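Long-range contact in crustacyanin C1 subunit (Homarus gammarus, PDB 1OBQ), which binds the carotenoid astaxanthin and so gives the lobster carapace its blue colour, and can assemble into dimers or complexes of 16 subunits: residues A[16-21]-A[89-94]. Sequence-based numbering, arbitrary orientation.
Sequences DRNKLW and GEPHLS
Outside the lipocalin barrel, the short helix 17-24 packs on the link between strands 76-85 and 93-97, and Trp21 and Arg17 reach round Pro91, near the end of that link. Trp21 points its ring across this turn with CG anti to the backbone N (chi1 -170°), and Pro91 CA sits over one face of the indole, 4.1 Å from the centroid of the six-membered ring, in a CH-pi contact. The proline ring crosses the tryptophan side chain at about a right angle, its CB 3.9 Å from Trp21 CB. Further out, the indole edge meets Leu93, CZ3 to CG 4.0 Å. Pro85 of strand 76-85 also touches the Trp21 side chain, and Arg28 makes a cation-pi contact with the ring. Shortened to an alanine here, the side chain would probably leave Pro91 CA without its aromatic cover and Arg28 without its cation-pi partner.

Arg17 takes the other flank of the turn. Its chain bends at chi3 (-67°), which brings the guanidinium alongside His92 with the two planes 41° apart; NH1 comes in at the imidazole edge, in the ring plane and nearest CD2, while Pro91 CG lies over one guanidinium face. Glu90 OE2 is held by the backbone N of Asn99 of the second subunit, so this side borders the interface with that other copy of the protein. Pro91 centres an inverse gamma turn, with His92 N bonded to Glu90 O at 2.8 Å. A single water ties helix to turn, donating to Arg17 O at 3.0 Å and to Pro91 O at 2.8 Å.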
ATOM      1  N   ASP A  16      -4.853  -2.934 -20.170  1.00 33.04           N
ATOM      2  CA  ASP A  16      -6.248  -3.086 -20.457  1.00 30.44           C
ATOM      3  C   ASP A  16      -6.933  -3.943 -19.394  1.00 27.70           C
ATOM      4  O   ASP A  16      -7.292  -5.137 -19.609  1.00 25.11           O
ATOM      5  CB  ASP A  16      -6.303  -3.756 -21.830  1.00 31.57           C
ATOM      6  CG  ASP A  16      -7.704  -3.803 -22.418  1.00 34.44           C
ATOM      7  OD1 ASP A  16      -8.687  -3.406 -21.718  1.00 32.11           O
ATOM      8  OD2 ASP A  16      -7.869  -4.349 -23.541  1.00 41.53           O
ATOM      9  N   ARG A  17      -7.130  -3.314 -18.245  1.00 24.84           N
ATOM     10  CA  ARG A  17      -7.706  -3.992 -17.099  1.00 23.44           C
ATOM     11  C   ARG A  17      -9.102  -4.430 -17.318  1.00 23.24           C
ATOM     12  O   ARG A  17      -9.515  -5.490 -16.792  1.00 22.04           O
ATOM     13  CB  ARG A  17      -7.662  -3.091 -15.884  1.00 23.46           C
ATOM     14  CG  ARG A  17      -6.225  -2.944 -15.316  1.00 23.90           C
ATOM     15  CD  ARG A  17      -6.145  -1.920 -14.148  1.00 29.28           C
ATOM     16  NE  ARG A  17      -6.407  -0.561 -14.637  1.00 31.11           N
ATOM     17  CZ  ARG A  17      -7.083   0.407 -13.989  1.00 34.60           C
ATOM     18  NH1 ARG A  17      -7.497   0.281 -12.728  1.00 31.08           N
ATOM     19  NH2 ARG A  17      -7.266   1.582 -14.604  1.00 35.01           N
ATOM     20  N   ASN A  18      -9.880  -3.656 -18.088  1.00 22.06           N
ATOM     21  CA  ASN A  18     -11.299  -4.026 -18.201  1.00 24.76           C
ATOM     22  C   ASN A  18     -11.390  -5.363 -18.946  1.00 23.49           C
ATOM     23  O   ASN A  18     -12.260  -6.123 -18.639  1.00 23.26           O
ATOM     24  CB  ASN A  18     -12.244  -2.981 -18.926  1.00 28.28           C
ATOM     25  CG  ASN A  18     -12.309  -1.646 -18.215  1.00 30.76           C
ATOM     26  OD1 ASN A  18     -12.645  -1.588 -17.048  1.00 39.94           O
ATOM     27  ND2 ASN A  18     -12.036  -0.565 -18.939  1.00 43.38           N
ATOM     28  N   LYS A  19     -10.500  -5.604 -19.894  1.00 23.63           N
ATOM     29  CA  LYS A  19     -10.527  -6.826 -20.679  1.00 24.97           C
ATOM     30  C   LYS A  19     -10.211  -8.051 -19.776  1.00 22.30           C
ATOM     31  O   LYS A  19     -10.913  -9.080 -19.749  1.00 21.79           O
ATOM     32  CB  LYS A  19      -9.542  -6.748 -21.801  1.00 26.67           C
ATOM     33  CG  LYS A  19      -9.544  -8.091 -22.624  1.00 31.86           C
ATOM     34  CD  LYS A  19      -8.198  -8.411 -23.334  1.00 42.39           C
ATOM     35  CE  LYS A  19      -7.121  -8.905 -22.326  1.00 48.52           C
ATOM     36  NZ  LYS A  19      -5.805  -9.268 -22.949  1.00 53.63           N
ATOM     37  N   LEU A  20      -9.163  -7.876 -18.992  1.00 22.17           N
ATOM     38  CA  LEU A  20      -8.672  -8.941 -18.121  1.00 20.44           C
ATOM     39  C   LEU A  20      -9.703  -9.216 -17.040  1.00 19.70           C
ATOM     40  O   LEU A  20      -9.957 -10.364 -16.676  1.00 19.12           O
ATOM     41  CB  LEU A  20      -7.321  -8.469 -17.505  1.00 21.66           C
ATOM     42  CG  LEU A  20      -6.264  -8.283 -18.566  1.00 22.60           C
ATOM     43  CD1 LEU A  20      -5.088  -7.584 -17.976  1.00 24.79           C
ATOM     44  CD2 LEU A  20      -5.902  -9.656 -19.241  1.00 26.39           C
ATOM     45  N   TRP A  21     -10.310  -8.174 -16.488  1.00 18.34           N
ATOM     46  CA  TRP A  21     -11.345  -8.358 -15.437  1.00 20.41           C
ATOM     47  C   TRP A  21     -12.554  -9.213 -15.904  1.00 22.37           C
ATOM     48  O   TRP A  21     -13.107 -10.091 -15.197  1.00 22.60           O
ATOM     49  CB  TRP A  21     -11.787  -6.973 -14.927  1.00 21.27           C
ATOM     50  CG  TRP A  21     -12.614  -6.993 -13.774  1.00 22.15           C
ATOM     51  CD1 TRP A  21     -13.964  -6.931 -13.740  1.00 28.65           C
ATOM     52  CD2 TRP A  21     -12.173  -7.047 -12.416  1.00 27.35           C
ATOM     53  NE1 TRP A  21     -14.405  -6.930 -12.438  1.00 30.96           N
ATOM     54  CE2 TRP A  21     -13.324  -7.050 -11.607  1.00 30.39           C
ATOM     55  CE3 TRP A  21     -10.920  -7.226 -11.804  1.00 25.72           C
ATOM     56  CZ2 TRP A  21     -13.266  -7.168 -10.240  1.00 31.74           C
ATOM     57  CZ3 TRP A  21     -10.870  -7.316 -10.457  1.00 27.79           C
ATOM     58  CH2 TRP A  21     -12.040  -7.310  -9.683  1.00 27.43           C
ATOM     59  N   GLY A  89     -14.144   0.137  -6.911  1.00 23.07           N
ATOM     60  CA  GLY A  89     -14.738  -0.412  -8.141  1.00 23.78           C
ATOM     61  C   GLY A  89     -13.822  -0.434  -9.357  1.00 24.22           C
ATOM     62  O   GLY A  89     -14.312  -0.709 -10.466  1.00 23.81           O
ATOM     63  N   GLU A  90     -12.518  -0.142  -9.219  1.00 21.94           N
ATOM     64  CA  GLU A  90     -11.616  -0.206 -10.358  1.00 22.67           C
ATOM     65  C   GLU A  90     -11.461  -1.728 -10.694  1.00 21.20           C
ATOM     66  O   GLU A  90     -11.667  -2.584  -9.805  1.00 21.21           O
ATOM     67  CB  GLU A  90     -10.215   0.421 -10.079  1.00 23.16           C
ATOM     68  CG  GLU A  90     -10.215   1.804  -9.409  1.00 28.43           C
ATOM     69  CD  GLU A  90      -8.771   2.241  -8.986  1.00 31.94           C
ATOM     70  OE1 GLU A  90      -7.912   2.333  -9.924  1.00 33.43           O
ATOM     71  OE2 GLU A  90      -8.440   2.460  -7.724  1.00 29.51           O
ATOM     72  N   PRO A  91     -11.345  -2.044 -11.975  1.00 19.96           N
ATOM     73  CA  PRO A  91     -11.231  -3.424 -12.483  1.00 20.58           C
ATOM     74  C   PRO A  91      -9.872  -4.066 -12.156  1.00 18.47           C
ATOM     75  O   PRO A  91      -9.103  -4.482 -13.013  1.00 19.46           O
ATOM     76  CB  PRO A  91     -11.329  -3.251 -13.992  1.00 20.38           C
ATOM     77  CG  PRO A  91     -10.819  -1.809 -14.233  1.00 23.45           C
ATOM     78  CD  PRO A  91     -11.295  -1.019 -13.038  1.00 21.72           C
ATOM     79  N   HIS A  92      -9.556  -4.076 -10.886  1.00 18.12           N
ATOM     80  CA  HIS A  92      -8.370  -4.824 -10.375  1.00 19.37           C
ATOM     81  C   HIS A  92      -8.568  -5.228  -8.948  1.00 17.44           C
ATOM     82  O   HIS A  92      -9.502  -4.834  -8.296  1.00 18.05           O
ATOM     83  CB  HIS A  92      -7.024  -4.124 -10.587  1.00 19.63           C
ATOM     84  CG  HIS A  92      -6.902  -2.770  -9.944  1.00 21.92           C
ATOM     85  ND1 HIS A  92      -6.571  -2.574  -8.618  1.00 24.97           N
ATOM     86  CD2 HIS A  92      -7.052  -1.532 -10.478  1.00 24.25           C
ATOM     87  CE1 HIS A  92      -6.502  -1.263  -8.367  1.00 15.79           C
ATOM     88  NE2 HIS A  92      -6.789  -0.613  -9.491  1.00 25.52           N
ATOM     89  N   LEU A  93      -7.649  -6.028  -8.446  1.00 17.00           N
ATOM     90  CA  LEU A  93      -7.769  -6.621  -7.125  1.00 15.65           C
ATOM     91  C   LEU A  93      -6.800  -5.899  -6.216  1.00 15.76           C
ATOM     92  O   LEU A  93      -5.857  -5.302  -6.647  1.00 17.99           O
ATOM     93  CB  LEU A  93      -7.396  -8.120  -7.195  1.00 15.39           C
ATOM     94  CG  LEU A  93      -8.301  -9.060  -7.991  1.00 17.78           C
ATOM     95  CD1 LEU A  93      -7.499 -10.388  -8.330  1.00 17.01           C
ATOM     96  CD2 LEU A  93      -9.576  -9.249  -7.234  1.00 18.98           C
ATOM     97  N   SER A  94      -7.054  -5.945  -4.925  1.00 15.11           N
ATOM     98  CA  SER A  94      -6.088  -5.485  -3.991  1.00 13.23           C
ATOM     99  C   SER A  94      -5.476  -6.718  -3.353  1.00 13.17           C
ATOM    100  O   SER A  94      -6.213  -7.591  -2.912  1.00 13.39           O
ATOM    101  CB  SER A  94      -6.808  -4.671  -2.888  1.00 13.55           C
ATOM    102  OG  SER A  94      -7.337  -3.462  -3.394  1.00 17.14           O
TER
HETATM  103  O   HOH W   1      -7.808  -6.463 -14.508  1.00 16.81           O